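Local coordinates for thermotoga maritima TmcAL (Thermotoga maritima, PDB 5Y0T), which belongs to the HIGH nucleotidyl transferase family of the HUP clan and holds adenosine-5'-rp-alpha-thio-triphosphate in a pocket, at residues 11-19 and 206-217; 50-61 and 232-240. All coordinates share one frame; numbering follows the deposited sequence.

Contact 1 (11-19 and 206-217); sequences NPFHNGHLY and RFSSATAIRNLM. With TAT (adenosine-5'-rp-alpha-thio-triphosphate), chain E.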
loop_
_atom_site.group_PDB
_atom_site.type_symbol
_atom_site.label_atom_id
_atom_site.label_comp_id
_atom_site.label_asym_id
_atom_site.label_seq_id
_atom_site.Cartn_x
_atom_site.Cartn_y
_atom_site.Cartn_z
ATOM N N ASN A 11 20.346 -16.875 3.138
ATOM C CA ASN A 11 20.044 -15.712 2.303
ATOM C C ASN A 11 21.289 -15.016 1.768
ATOM O O ASN A 11 21.558 -13.873 2.140
ATOM C CB ASN A 11 19.209 -14.690 3.098
ATOM C CG ASN A 11 18.689 -13.542 2.226
ATOM O OD1 ASN A 11 18.619 -13.654 1.007
ATOM N ND2 ASN A 11 18.347 -12.427 2.855
ATOM N N PRO A 12 22.053 -15.684 0.886
ATOM C CA PRO A 12 21.898 -17.026 0.308
ATOM C C PRO A 12 22.615 -18.146 1.099
ATOM O O PRO A 12 23.341 -17.861 2.064
ATOM C CB PRO A 12 22.552 -16.866 -1.061
ATOM C CG PRO A 12 23.759 -15.999 -0.720
ATOM C CD PRO A 12 23.230 -14.991 0.314
ATOM N N PHE A 13 22.463 -19.400 0.654
ATOM C CA PHE A 13 23.170 -20.513 1.303
ATOM C C PHE A 13 24.618 -20.389 0.906
ATOM O O PHE A 13 24.933 -20.492 -0.277
ATOM C CB PHE A 13 22.611 -21.869 0.858
ATOM C CG PHE A 13 23.133 -23.042 1.649
ATOM C CD1 PHE A 13 24.463 -23.437 1.548
ATOM C CD2 PHE A 13 22.289 -23.752 2.487
ATOM C CE1 PHE A 13 24.945 -24.520 2.275
ATOM C CE2 PHE A 13 22.768 -24.837 3.221
ATOM C CZ PHE A 13 24.092 -25.207 3.123
ATOM N N HIS A 14 25.512 -20.204 1.879
ATOM C CA HIS A 14 26.906 -19.972 1.530
ATOM C C HIS A 14 27.817 -20.994 2.194
ATOM O O HIS A 14 27.357 -21.965 2.781
ATOM C CB HIS A 14 27.347 -18.532 1.892
ATOM C CG HIS A 14 27.080 -18.126 3.314
ATOM N ND1 HIS A 14 27.406 -18.917 4.397
ATOM C CD2 HIS A 14 26.542 -16.990 3.828
ATOM C CE1 HIS A 14 27.076 -18.287 5.515
ATOM N NE2 HIS A 14 26.552 -17.115 5.196
ATOM N N ASN A 15 29.117 -20.798 2.046
ATOM C CA ASN A 15 30.070 -21.767 2.579
ATOM C C ASN A 15 30.005 -21.904 4.102
ATOM O O ASN A 15 30.205 -22.993 4.642
ATOM C CB ASN A 15 31.483 -21.388 2.134
ATOM C CG ASN A 15 31.683 -21.583 0.648
ATOM O OD1 ASN A 15 30.939 -22.338 0.008
ATOM N ND2 ASN A 15 32.690 -20.913 0.085
ATOM N N GLY A 16 29.722 -20.801 4.789
ATOM C CA GLY A 16 29.567 -20.833 6.233
ATOM C C GLY A 16 28.398 -21.712 6.621
ATOM O O GLY A 16 28.444 -22.456 7.605
ATOM N N HIS A 17 27.327 -21.623 5.844
ATOM C CA HIS A 17 26.159 -22.453 6.096
ATOM C C HIS A 17 26.464 -23.929 5.868
ATOM O O HIS A 17 25.969 -24.787 6.593
ATOM C CB HIS A 17 25.009 -22.019 5.204
ATOM C CG HIS A 17 24.489 -20.655 5.518
ATOM N ND1 HIS A 17 24.159 -19.740 4.537
ATOM C CD2 HIS A 17 24.237 -20.048 6.702
ATOM C CE1 HIS A 17 23.722 -18.631 5.106
ATOM N NE2 HIS A 17 23.760 -18.789 6.417
ATOM N N LEU A 18 27.267 -24.230 4.852
ATOM C CA LEU A 18 27.634 -25.616 4.588
ATOM C C LEU A 18 28.465 -26.138 5.768
ATOM O O LEU A 18 28.314 -27.274 6.208
ATOM C CB LEU A 18 28.423 -25.744 3.277
ATOM C CG LEU A 18 28.840 -27.190 2.943
ATOM C CD1 LEU A 18 27.625 -28.119 2.936
ATOM C CD2 LEU A 18 29.591 -27.281 1.623
ATOM N N TYR A 19 29.342 -25.277 6.262
ATOM C CA TYR A 19 30.211 -25.585 7.391
ATOM C C TYR A 19 29.402 -25.948 8.630
ATOM O O TYR A 19 29.666 -26.968 9.261
ATOM C CB TYR A 19 31.108 -24.385 7.655
ATOM C CG TYR A 19 32.238 -24.588 8.640
ATOM C CD1 TYR A 19 33.383 -25.297 8.289
ATOM C CD2 TYR A 19 32.181 -24.012 9.901
ATOM C CE1 TYR A 19 34.432 -25.444 9.176
ATOM C CE2 TYR A 19 33.236 -24.144 10.798
ATOM C CZ TYR A 19 34.350 -24.865 10.433
ATOM O OH TYR A 19 35.392 -24.984 11.326
ATOM N N ARG A 206 37.169 -17.087 2.376
ATOM C CA ARG A 206 36.290 -18.173 1.963
ATOM C C ARG A 206 34.911 -18.040 2.604
ATOM O O ARG A 206 33.894 -18.414 2.011
ATOM C CB ARG A 206 36.905 -19.529 2.322
ATOM C CG ARG A 206 36.075 -20.718 1.879
ATOM C CD ARG A 206 36.782 -22.047 2.134
ATOM N NE ARG A 206 36.033 -23.155 1.546
ATOM C CZ ARG A 206 35.120 -23.878 2.192
ATOM N NH1 ARG A 206 34.849 -23.628 3.463
ATOM N NH2 ARG A 206 34.482 -24.860 1.568
ATOM N N PHE A 207 34.879 -17.524 3.829
ATOM C CA PHE A 207 33.615 -17.341 4.517
ATOM C C PHE A 207 33.260 -15.870 4.587
ATOM O O PHE A 207 33.744 -15.134 5.441
ATOM C CB PHE A 207 33.687 -17.910 5.930
ATOM C CG PHE A 207 34.060 -19.362 5.987
ATOM C CD1 PHE A 207 35.387 -19.752 6.048
ATOM C CD2 PHE A 207 33.085 -20.334 5.997
ATOM C CE1 PHE A 207 35.725 -21.095 6.115
ATOM C CE2 PHE A 207 33.420 -21.677 6.068
ATOM C CZ PHE A 207 34.729 -22.054 6.124
ATOM N N SER A 208 32.351 -15.460 3.728
ATOM C CA SER A 208 31.868 -14.101 3.754
ATOM C C SER A 208 30.475 -14.215 4.312
ATOM O O SER A 208 29.831 -15.251 4.133
ATOM C CB SER A 208 31.884 -13.466 2.363
ATOM O OG SER A 208 33.220 -13.230 1.935
ATOM N N SER A 209 30.040 -13.182 5.026
ATOM C CA SER A 209 28.701 -13.147 5.584
ATOM C C SER A 209 27.661 -13.093 4.469
ATOM O O SER A 209 27.940 -12.598 3.369
ATOM C CB SER A 209 28.541 -11.930 6.497
ATOM O OG SER A 209 28.487 -10.747 5.713
ATOM N N ALA A 210 26.456 -13.561 4.767
ATOM C CA ALA A 210 25.353 -13.484 3.823
ATOM C C ALA A 210 25.135 -12.044 3.340
ATOM O O ALA A 210 24.834 -11.813 2.168
ATOM C CB ALA A 210 24.059 -14.049 4.469
ATOM N N THR A 211 25.320 -11.070 4.230
ATOM C CA THR A 211 25.100 -9.670 3.843
ATOM C C THR A 211 26.213 -9.183 2.908
ATOM O O THR A 211 25.948 -8.496 1.923
ATOM C CB THR A 211 24.999 -8.740 5.081
ATOM O OG1 THR A 211 23.860 -9.119 5.872
ATOM C CG2 THR A 211 24.842 -7.291 4.658
ATOM N N ALA A 212 27.454 -9.560 3.186
ATOM C CA ALA A 212 28.539 -9.204 2.271
ATOM C C ALA A 212 28.281 -9.802 0.879
ATOM O O ALA A 212 28.497 -9.149 -0.138
ATOM C CB ALA A 212 29.890 -9.672 2.819
ATOM N N ILE A 213 27.800 -11.039 0.843
ATOM C CA ILE A 213 27.600 -11.722 -0.434
ATOM C C ILE A 213 26.484 -11.068 -1.236
ATOM O O ILE A 213 26.589 -10.914 -2.458
ATOM C CB ILE A 213 27.311 -13.220 -0.221
ATOM C CG1 ILE A 213 28.547 -13.889 0.389
ATOM C CG2 ILE A 213 26.950 -13.909 -1.545
ATOM C CD1 ILE A 213 28.239 -15.260 0.954
ATOM N N ARG A 214 25.425 -10.659 -0.551
ATOM C CA ARG A 214 24.361 -9.932 -1.228
ATOM C C ARG A 214 24.906 -8.619 -1.794
ATOM O O ARG A 214 24.497 -8.185 -2.866
ATOM C CB ARG A 214 23.185 -9.681 -0.279
ATOM C CG ARG A 214 22.423 -10.960 0.086
ATOM C CD ARG A 214 21.043 -10.659 0.699
ATOM N NE ARG A 214 21.135 -9.767 1.857
ATOM C CZ ARG A 214 21.420 -10.157 3.098
ATOM N NH1 ARG A 214 21.661 -11.429 3.364
ATOM N NH2 ARG A 214 21.472 -9.264 4.078
ATOM N N ASN A 215 25.846 -7.989 -1.095
ATOM C CA ASN A 215 26.435 -6.761 -1.618
ATOM C C ASN A 215 27.340 -7.033 -2.813
ATOM O O ASN A 215 27.444 -6.204 -3.724
ATOM C CB ASN A 215 27.217 -6.014 -0.527
ATOM C CG ASN A 215 26.302 -5.285 0.434
ATOM O OD1 ASN A 215 25.128 -5.067 0.134
ATOM N ND2 ASN A 215 26.830 -4.901 1.589
ATOM N N LEU A 216 27.997 -8.191 -2.809
ATOM C CA LEU A 216 28.776 -8.606 -3.971
ATOM C C LEU A 216 27.867 -8.776 -5.189
ATOM O O LEU A 216 28.237 -8.386 -6.296
ATOM C CB LEU A 216 29.534 -9.907 -3.689
ATOM C CG LEU A 216 30.724 -9.840 -2.728
ATOM C CD1 LEU A 216 31.232 -11.237 -2.434
ATOM C CD2 LEU A 216 31.855 -8.964 -3.286
ATOM N N MET A 217 26.684 -9.356 -4.990
ATOM C CA MET A 217 25.714 -9.454 -6.089
ATOM C C MET A 217 25.333 -8.078 -6.643
ATOM O O MET A 217 25.359 -7.884 -7.860
ATOM C CB MET A 217 24.463 -10.192 -5.639
ATOM C CG MET A 217 24.719 -11.665 -5.278
ATOM S SD MET A 217 23.161 -12.424 -4.817
ATOM C CE MET A 217 23.705 -13.724 -3.710
HETATM N N1 TAT E . 30.488 -20.689 10.577
HETATM C C2 TAT E . 29.731 -21.541 11.293
HETATM N N3 TAT E . 28.387 -21.508 11.307
HETATM C C4 TAT E . 27.713 -20.587 10.576
HETATM C C5 TAT E . 28.465 -19.635 9.753
HETATM C C6 TAT E . 29.943 -19.732 9.799
HETATM N N6 TAT E . 30.719 -18.890 9.075
HETATM N N7 TAT E . 27.557 -18.854 9.132
HETATM C C8 TAT E . 26.322 -19.274 9.512
HETATM N N9 TAT E . 26.423 -20.307 10.372
HETATM P PA TAT E . 21.486 -18.417 8.996
HETATM P PB TAT E . 23.319 -16.221 9.668
HETATM P PG TAT E . 25.283 -14.568 8.338
HETATM C "C1'" TAT E . 25.295 -21.018 11.015
HETATM O O1A TAT E . 26.280 -14.959 7.261
HETATM O O1B TAT E . 22.599 -14.956 10.025
HETATM S S1G TAT E . 20.284 -18.171 10.506
HETATM C "C2'" TAT E . 24.449 -20.031 11.818
HETATM O "O2'" TAT E . 25.043 -19.721 13.079
HETATM O O2A TAT E . 20.878 -18.804 7.658
HETATM O O2B TAT E . 23.972 -17.027 10.761
HETATM O O2G TAT E . 24.312 -13.499 7.877
HETATM C "C3'" TAT E . 23.137 -20.775 11.931
HETATM O "O3'" TAT E . 23.159 -21.699 13.036
HETATM O O3A TAT E . 22.378 -17.104 8.700
HETATM O O3B TAT E . 24.409 -15.915 8.508
HETATM O O3G TAT E . 25.852 -14.309 9.713
HETATM C "C4'" TAT E . 23.075 -21.556 10.622
HETATM O "O4'" TAT E . 24.394 -21.570 10.062
HETATM C "C5'" TAT E . 22.124 -20.905 9.613
HETATM O "O5'" TAT E . 22.544 -19.556 9.407
HETATM O O HOH W 1 31.988 -25.204 3.672
HETATM O O HOH W 2 30.538 -17.914 3.412
#
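R214 and N11 make the shorter of the two hydrogen bonds between the segments. R214 NH1 donates to N11 O at 2.7 Å, within its guanidinium plane and nearly in line with the carbonyl. The bend of the R214 chain at chi3 (-55°) turns NH1 to that oxygen. N11 ND2 lies over one guanidinium face, with the amide and guanidinium planes 13° apart. V49 N binds N11 OD1, and E46 forms a salt bridge with R214 NH2. N15 ND2 makes a weak bond to R206 O at 3.4 Å.

One oxygen of the bound TAT joins the segments. H14 NE2 and A210 N donate to TAT O1A at 3.0 and 2.9 Å. H17 NE2 donates to TAT O3A. These histidines belong to the HIGH motif, here HNGH. A210 N lies at the start of its helix, where S209 OG caps A212 N.

Apolar groups fill in around this site. P12 CG meets the M217 methyl CE at 3.8 Å. I213 CD1 lies 3.5 Å from H14 CB. F207 turns its edge to the Y19 face, with ring centroids 5.4 Å apart and planes at 70°.

Segment 11-19 follows strand 3-8 and starts helix 15-28. Helix 210-218 packs on the loop N11-H14, and R206 and F207 ahead of it meet the first turn of helix 15-28. Helix 222-228 touches I213 and M217.

Contact 2 (50-61 and 232-240); sequences IDKFARAEIALR and DSFEILMRE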
loop_
_atom_site.group_PDB
_atom_site.type_symbol
_atom_site.label_atom_id
_atom_site.label_comp_id
_atom_site.label_asym_id
_atom_site.label_seq_id
_atom_site.Cartn_x
_atom_site.Cartn_y
_atom_site.Cartn_z
ATOM N N ILE A 50 16.721 -14.620 -3.226
ATOM C CA ILE A 50 15.902 -15.473 -4.109
ATOM C C ILE A 50 14.845 -16.131 -3.234
ATOM O O ILE A 50 14.987 -16.118 -2.013
ATOM C CB ILE A 50 16.706 -16.554 -4.840
ATOM C CG1 ILE A 50 17.530 -17.387 -3.840
ATOM C CG2 ILE A 50 17.625 -15.949 -5.909
ATOM C CD1 ILE A 50 18.354 -18.494 -4.544
ATOM N N ASP A 51 13.792 -16.707 -3.817
ATOM C CA ASP A 51 12.636 -17.018 -2.971
ATOM C C ASP A 51 12.792 -18.336 -2.222
ATOM O O ASP A 51 13.789 -19.041 -2.368
ATOM C CB ASP A 51 11.316 -16.970 -3.781
ATOM C CG ASP A 51 11.122 -18.137 -4.739
ATOM O OD1 ASP A 51 11.868 -19.144 -4.710
ATOM O OD2 ASP A 51 10.165 -18.038 -5.542
ATOM N N LYS A 52 11.802 -18.652 -1.393
ATOM C CA LYS A 52 11.934 -19.766 -0.457
ATOM C C LYS A 52 11.896 -21.111 -1.173
ATOM O O LYS A 52 12.456 -22.097 -0.685
ATOM C CB LYS A 52 10.821 -19.694 0.605
ATOM C CG LYS A 52 9.420 -19.901 0.012
ATOM C CD LYS A 52 8.331 -19.457 0.989
ATOM C CE LYS A 52 6.942 -19.635 0.355
ATOM N NZ LYS A 52 5.848 -19.205 1.297
ATOM N N PHE A 53 11.263 -21.161 -2.340
ATOM C CA PHE A 53 11.214 -22.421 -3.091
ATOM C C PHE A 53 12.600 -22.765 -3.648
ATOM O O PHE A 53 13.053 -23.917 -3.603
ATOM C CB PHE A 53 10.166 -22.324 -4.204
ATOM C CG PHE A 53 8.783 -21.996 -3.686
ATOM C CD1 PHE A 53 8.088 -22.908 -2.916
ATOM C CD2 PHE A 53 8.196 -20.778 -3.962
ATOM C CE1 PHE A 53 6.820 -22.604 -2.431
ATOM C CE2 PHE A 53 6.933 -20.472 -3.477
ATOM C CZ PHE A 53 6.253 -21.387 -2.718
ATOM N N ALA A 54 13.287 -21.754 -4.152
ATOM C CA ALA A 54 14.664 -21.934 -4.601
ATOM C C ALA A 54 15.592 -22.264 -3.426
ATOM O O ALA A 54 16.431 -23.170 -3.506
ATOM C CB ALA A 54 15.146 -20.680 -5.331
ATOM N N ARG A 55 15.452 -21.536 -2.328
ATOM C CA ARG A 55 16.363 -21.758 -1.206
ATOM C C ARG A 55 16.055 -23.098 -0.505
ATOM O O ARG A 55 16.964 -23.758 -0.007
ATOM C CB ARG A 55 16.313 -20.567 -0.236
ATOM C CG ARG A 55 17.285 -19.447 -0.650
ATOM C CD ARG A 55 16.871 -18.053 -0.137
ATOM N NE ARG A 55 16.460 -18.080 1.268
ATOM C CZ ARG A 55 15.213 -17.870 1.666
ATOM N NH1 ARG A 55 14.271 -17.578 0.768
ATOM N NH2 ARG A 55 14.906 -17.929 2.953
ATOM N N ALA A 56 14.791 -23.521 -0.503
ATOM C CA ALA A 56 14.452 -24.866 0.005
ATOM C C ALA A 56 15.157 -25.958 -0.800
ATOM O O ALA A 56 15.691 -26.933 -0.244
ATOM C CB ALA A 56 12.936 -25.092 -0.019
ATOM N N GLU A 57 15.174 -25.802 -2.117
ATOM C CA GLU A 57 15.824 -26.806 -2.944
ATOM C C GLU A 57 17.325 -26.869 -2.663
ATOM O O GLU A 57 17.907 -27.964 -2.602
ATOM C CB GLU A 57 15.588 -26.544 -4.442
ATOM C CG GLU A 57 16.194 -27.625 -5.289
ATOM C CD GLU A 57 15.989 -27.432 -6.780
ATOM O OE1 GLU A 57 15.069 -26.688 -7.186
ATOM O OE2 GLU A 57 16.767 -28.039 -7.539
ATOM N N ILE A 58 17.961 -25.711 -2.517
ATOM C CA ILE A 58 19.382 -25.700 -2.132
ATOM C C ILE A 58 19.612 -26.424 -0.806
ATOM O O ILE A 58 20.545 -27.229 -0.679
ATOM C CB ILE A 58 19.936 -24.261 -2.022
ATOM C CG1 ILE A 58 19.840 -23.539 -3.377
ATOM C CG2 ILE A 58 21.383 -24.292 -1.520
ATOM C CD1 ILE A 58 20.036 -22.010 -3.297
ATOM N N ALA A 59 18.746 -26.186 0.169
ATOM C CA ALA A 59 18.918 -26.820 1.484
ATOM C C ALA A 59 18.877 -28.343 1.336
ATOM O O ALA A 59 19.733 -29.065 1.874
ATOM C CB ALA A 59 17.839 -26.332 2.466
ATOM N N LEU A 60 17.911 -28.827 0.561
ATOM C CA LEU A 60 17.823 -30.256 0.264
ATOM C C LEU A 60 19.097 -30.775 -0.390
ATOM O O LEU A 60 19.609 -31.840 -0.022
ATOM C CB LEU A 60 16.639 -30.549 -0.649
ATOM C CG LEU A 60 15.267 -30.185 -0.079
ATOM C CD1 LEU A 60 14.174 -30.630 -1.066
ATOM C CD2 LEU A 60 15.062 -30.813 1.311
ATOM N N ARG A 61 19.599 -30.044 -1.381
ATOM C CA ARG A 61 20.821 -30.481 -2.054
ATOM C C ARG A 61 22.021 -30.510 -1.126
ATOM O O ARG A 61 22.967 -31.283 -1.337
ATOM C CB ARG A 61 21.099 -29.590 -3.258
ATOM C CG ARG A 61 20.092 -29.815 -4.378
ATOM C CD ARG A 61 20.461 -29.072 -5.633
ATOM N NE ARG A 61 19.583 -29.446 -6.737
ATOM C CZ ARG A 61 19.764 -29.060 -7.993
ATOM N NH1 ARG A 61 20.796 -28.286 -8.309
ATOM N NH2 ARG A 61 18.917 -29.456 -8.934
ATOM N N ASP A 232 26.123 -26.068 -5.856
ATOM C CA ASP A 232 24.682 -26.191 -6.090
ATOM C C ASP A 232 23.933 -24.928 -5.693
ATOM O O ASP A 232 22.875 -24.616 -6.261
ATOM C CB ASP A 232 24.090 -27.381 -5.338
ATOM C CG ASP A 232 24.456 -28.717 -5.963
ATOM O OD1 ASP A 232 24.855 -28.752 -7.147
ATOM O OD2 ASP A 232 24.338 -29.739 -5.263
ATOM N N SER A 233 24.462 -24.200 -4.712
ATOM C CA SER A 233 23.815 -22.968 -4.284
ATOM C C SER A 233 23.977 -21.911 -5.368
ATOM O O SER A 233 23.021 -21.244 -5.746
ATOM C CB SER A 233 24.405 -22.476 -2.956
ATOM O OG SER A 233 23.854 -21.226 -2.602
ATOM N N PHE A 234 25.201 -21.772 -5.872
ATOM C CA PHE A 234 25.472 -20.825 -6.947
ATOM C C PHE A 234 24.661 -21.165 -8.199
ATOM O O PHE A 234 24.153 -20.278 -8.883
ATOM C CB PHE A 234 26.968 -20.807 -7.287
ATOM C CG PHE A 234 27.341 -19.739 -8.283
ATOM C CD1 PHE A 234 27.321 -18.398 -7.918
ATOM C CD2 PHE A 234 27.679 -20.067 -9.587
ATOM C CE1 PHE A 234 27.653 -17.405 -8.829
ATOM C CE2 PHE A 234 28.005 -19.074 -10.508
ATOM C CZ PHE A 234 27.994 -17.744 -10.126
ATOM N N GLU A 235 24.558 -22.460 -8.499
ATOM C CA GLU A 235 23.837 -22.920 -9.684
ATOM C C GLU A 235 22.370 -22.502 -9.613
ATOM O O GLU A 235 21.818 -21.989 -10.581
ATOM C CB GLU A 235 23.949 -24.442 -9.828
ATOM C CG GLU A 235 23.727 -24.947 -11.240
ATOM C CD GLU A 235 24.794 -24.449 -12.205
ATOM O OE1 GLU A 235 25.963 -24.289 -11.781
ATOM O OE2 GLU A 235 24.460 -24.213 -13.387
ATOM N N ILE A 236 21.749 -22.687 -8.454
ATOM C CA ILE A 236 20.344 -22.332 -8.301
ATOM C C ILE A 236 20.167 -20.803 -8.330
ATOM O O ILE A 236 19.190 -20.280 -8.888
ATOM C CB ILE A 236 19.761 -22.901 -6.989
ATOM C CG1 ILE A 236 19.737 -24.437 -7.002
ATOM C CG2 ILE A 236 18.366 -22.341 -6.733
ATOM C CD1 ILE A 236 18.755 -25.043 -7.933
ATOM N N LEU A 237 21.107 -20.091 -7.714
ATOM C CA LEU A 237 21.115 -18.628 -7.741
ATOM C C LEU A 237 21.134 -18.120 -9.185
ATOM O O LEU A 237 20.349 -17.246 -9.563
ATOM C CB LEU A 237 22.324 -18.081 -6.972
ATOM C CG LEU A 237 22.510 -16.564 -7.025
ATOM C CD1 LEU A 237 21.359 -15.862 -6.302
ATOM C CD2 LEU A 237 23.847 -16.161 -6.430
ATOM N N MET A 238 22.025 -18.686 -9.993
ATOM C CA MET A 238 22.094 -18.341 -11.416
ATOM C C MET A 238 20.808 -18.705 -12.166
ATOM O O MET A 238 20.357 -17.954 -13.046
ATOM C CB MET A 238 23.291 -19.032 -12.072
ATOM C CG MET A 238 24.639 -18.481 -11.632
ATOM S SD MET A 238 24.880 -16.758 -12.113
ATOM C CE MET A 238 24.743 -15.913 -10.543
ATOM N N ARG A 239 20.228 -19.853 -11.819
ATOM C CA ARG A 239 18.959 -20.290 -12.405
ATOM C C ARG A 239 17.870 -19.248 -12.199
ATOM O O ARG A 239 17.134 -18.900 -13.131
ATOM C CB ARG A 239 18.502 -21.623 -11.794
ATOM C CG ARG A 239 17.185 -22.154 -12.385
ATOM C CD ARG A 239 16.610 -23.298 -11.561
ATOM N NE ARG A 239 15.917 -22.813 -10.372
ATOM C CZ ARG A 239 15.539 -23.581 -9.356
ATOM N NH1 ARG A 239 15.805 -24.882 -9.376
ATOM N NH2 ARG A 239 14.902 -23.047 -8.317
ATOM N N GLU A 240 17.759 -18.748 -10.972
ATOM C CA GLU A 240 16.715 -17.782 -10.661
ATOM C C GLU A 240 16.983 -16.459 -11.371
ATOM O O GLU A 240 16.057 -15.799 -11.849
ATOM C CB GLU A 240 16.603 -17.562 -9.146
ATOM C CG GLU A 240 16.213 -18.811 -8.376
ATOM C CD GLU A 240 14.845 -19.315 -8.778
ATOM O OE1 GLU A 240 13.871 -18.600 -8.481
ATOM O OE2 GLU A 240 14.745 -20.408 -9.402
HETATM O O HOH W 3 13.836 -16.496 -6.615
HETATM O O HOH W 4 12.144 -20.274 -7.219
HETATM O O HOH W 5 13.383 -24.741 -6.363
#
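E57 OE1 takes bonds from R239 and from water 5. R239 NH1 donates to it at 2.9 Å in an almost straight bond, which is part of a salt bridge. The oxygen lies in the guanidinium plane, but the donor stands 39° out of the carboxylate plane. Water 5 donates to the same oxygen at 2.7 Å. It also donates to F53 O and accepts from R239 NH2, so it ties the arginine to the helix backbone as well.

The rest of the R239 guanidinium is held by its neighbour in sequence. NE and NH2 grip E240 OE2 side-on, with NE at 2.8 Å. R245 also makes a salt bridge to that carboxylate oxygen. The turn at R239 chi3 (79°) swings the group across to E57. R61 NH2 pairs with E57 OE2 at 2.9 Å, which extends the network of charges.

Helices 52-61 and 231-242 run antiparallel here. The axes of 52-61 and 232-240 approach to 9.5 Å, with 160° between their directions. Helix 52-61 is the connection of a beta-alpha-beta crossover between parallel strands 32-38 and 66-70.

I236 is a knob in a hole formed by A54, E57, I58 and R61. Its CB lies 3.7 Å from I58 CG1, and the two isoleucine side chains lie alongside each other, pointing opposite ways. Its CD1 sits over one face of the R61 guanidinium. Beside the start of helix 52-61, I50 CG2 meets L237 CD1 at 3.8 Å.

D51 OD1 and E240 OE1 are 4.3 Å apart, and like charges there would probably repel. Water 4 donates to both oxygens. D51 OD1 also caps A54 N, while D51 OD2 pairs with R412.

How the contacts relate
From the N terminus the chain meets segment 11-19, then 50-61, then 206-217 and 232-240. Contact 1 closes a loop of 186 residues and contact 2 one of 170. The two loops cross, since the second opens inside the first and closes beyond it. Both tie early parts of the nucleotide-binding sheet region to two nearby parts of the later helical region. Their centres are 13 Å apart, and they touch directly. F13 O and S233 OG lie 2.7 Å apart in a probable hydrogen bond. F13 CB packs on I58 CG2, and M217 CE on L237 CD2. Helix 222-228 lies between the two later segments in the chain and touches both.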